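Polyprenyl synthetase (Zymomonas mobilis subsp. mobilis, PDB 4KKM) probably makes prenyl diphosphates such as farnesyl diphosphate, as a metal-dependent prenyltransferase of the FPP/GGPP synthase family. Local coordinates at residues Ser104-Asp109 against Asp139-Leu144. Residues are numbered along the deposited sequence; the frame is centred on the assembly and turned at random.
Sequences SLIHDD and DALQAL. With CA (calcium ion), chain D.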
# COMPACT_ATOMS: atom_id res chain seq x y z
N SER B 104 -9.16 2.54 -2.72
CA SER B 104 -9.24 2.74 -4.16
C SER B 104 -10.36 3.71 -4.54
O SER B 104 -10.21 4.50 -5.47
CB SER B 104 -9.44 1.41 -4.91
OG SER B 104 -10.79 0.98 -4.85
N LEU B 105 -11.46 3.65 -3.81
CA LEU B 105 -12.59 4.56 -4.02
C LEU B 105 -12.21 5.98 -3.62
O LEU B 105 -12.56 6.95 -4.30
CB LEU B 105 -13.80 4.11 -3.21
CG LEU B 105 -14.45 2.76 -3.55
CD1 LEU B 105 -15.53 2.46 -2.53
CD2 LEU B 105 -15.01 2.76 -4.97
N ILE B 106 -11.50 6.10 -2.50
CA ILE B 106 -11.06 7.42 -2.04
C ILE B 106 -10.21 8.11 -3.10
O ILE B 106 -10.43 9.27 -3.46
CB ILE B 106 -10.23 7.34 -0.75
CG1 ILE B 106 -11.04 6.71 0.39
CG2 ILE B 106 -9.74 8.74 -0.34
CD1 ILE B 106 -10.22 6.57 1.67
N HIS B 107 -9.22 7.38 -3.62
CA HIS B 107 -8.35 7.94 -4.63
C HIS B 107 -9.06 8.14 -5.98
O HIS B 107 -8.75 9.06 -6.72
CB HIS B 107 -7.08 7.10 -4.78
CG HIS B 107 -6.08 7.32 -3.68
ND1 HIS B 107 -4.81 6.79 -3.71
CD2 HIS B 107 -6.17 8.03 -2.53
CE1 HIS B 107 -4.15 7.15 -2.62
NE2 HIS B 107 -4.95 7.91 -1.89
N ASP B 108 -10.04 7.28 -6.27
CA ASP B 108 -10.78 7.39 -7.53
C ASP B 108 -11.73 8.59 -7.56
O ASP B 108 -11.99 9.15 -8.62
CB ASP B 108 -11.55 6.10 -7.82
CG ASP B 108 -12.15 6.07 -9.21
OD1 ASP B 108 -11.38 6.01 -10.20
OD2 ASP B 108 -13.40 6.11 -9.32
N ASP B 109 -12.26 8.96 -6.40
CA ASP B 109 -13.24 10.04 -6.33
C ASP B 109 -12.61 11.43 -6.47
O ASP B 109 -13.30 12.39 -6.80
CB ASP B 109 -14.04 9.97 -5.02
CG ASP B 109 -14.99 8.78 -4.99
OD1 ASP B 109 -15.42 8.33 -6.07
OD2 ASP B 109 -15.31 8.31 -3.87
N ASP B 139 -3.77 6.40 1.26
CA ASP B 139 -2.41 5.85 1.41
C ASP B 139 -2.27 5.00 2.68
O ASP B 139 -1.67 3.92 2.65
CB ASP B 139 -1.36 6.97 1.37
CG ASP B 139 -1.16 7.53 -0.03
OD1 ASP B 139 -1.59 6.86 -0.99
OD2 ASP B 139 -0.57 8.63 -0.17
N ALA B 140 -2.86 5.48 3.78
CA ALA B 140 -2.75 4.78 5.06
C ALA B 140 -3.57 3.51 5.05
O ALA B 140 -3.19 2.51 5.67
CB ALA B 140 -3.20 5.70 6.20
N LEU B 141 -4.71 3.54 4.36
CA LEU B 141 -5.56 2.36 4.29
C LEU B 141 -4.90 1.23 3.51
O LEU B 141 -5.06 0.05 3.85
CB LEU B 141 -6.94 2.69 3.71
CG LEU B 141 -7.93 3.30 4.71
CD1 LEU B 141 -9.18 3.84 4.00
CD2 LEU B 141 -8.33 2.27 5.75
N GLN B 142 -4.16 1.56 2.45
CA GLN B 142 -3.46 0.50 1.72
C GLN B 142 -2.43 -0.18 2.63
O GLN B 142 -2.35 -1.41 2.69
CB GLN B 142 -2.79 0.99 0.43
CG GLN B 142 -1.89 -0.10 -0.18
CD GLN B 142 -1.57 0.09 -1.66
OE1 GLN B 142 -1.39 -0.90 -2.39
NE2 GLN B 142 -1.49 1.34 -2.11
N ALA B 143 -1.65 0.62 3.36
CA ALA B 143 -0.69 0.06 4.30
C ALA B 143 -1.39 -0.80 5.35
O ALA B 143 -0.90 -1.87 5.72
CB ALA B 143 0.10 1.18 4.99
N LEU B 144 -2.55 -0.34 5.81
CA LEU B 144 -3.29 -1.04 6.86
C LEU B 144 -3.70 -2.45 6.43
O LEU B 144 -3.69 -3.38 7.25
CB LEU B 144 -4.53 -0.24 7.28
CG LEU B 144 -5.29 -0.81 8.48
CD1 LEU B 144 -4.38 -0.88 9.71
CD2 LEU B 144 -6.53 0.02 8.77
CA CA D . -12.32 6.29 -12.43
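H107 and D139 meet across two helices of the all-helical isoprenoid synthase fold, their CA atoms 8.7 Å apart, the nearest such pair between 104-109 and 139-144. At that spacing no backbone groups pair across the gap, and side chains alone bridge it. The first segment lies on helix 87-109, toward its C-terminal part; the second is a turn and a half within helix 131-150. D108 and D109 open the DDxxxxD form of the first aspartate-rich motif, which D114 completes.

Two side-chain pairs fill the interface. I106 and L141 meet at right angles through their CD1 methyls, 3.7 Å apart. In I106, CG1 stands anti to the carbonyl carbon (chi1 -60°), and the extended chain beyond it carries CD1 toward the leucine. Branched aliphatics suit this buried spot, which M60 and A63 of helix 54-64 help to close.

Beside this pair, the imidazole of H107 presents its CE1 edge to D139 OD1 at 3.0 Å, with the carboxylate plane turned 86° from the ring. The approach is a polar C-H contact; the ring's hydrogen bonds lie elsewhere, NE2 with V135 O and ND1 with OD2 of D139 in the second subunit. Histidine suits a buried place with a polar partner at each nitrogen, and the pair of reciprocal H107 ND1 to D139 OD2 bonds links the two subunits. A leucine in place of H107 would probably leave V135 O and the neighbouring subunit's D139 carboxylate without their imidazole partner.

Next to H107 in sequence, the calcium ligand D108 takes no part in the helix contact. Its CG lies anti to the backbone N (chi1 -171°), and with D114 completing the protein's share of the site, D108 OD1 binds the calcium ion at 2.4 Å.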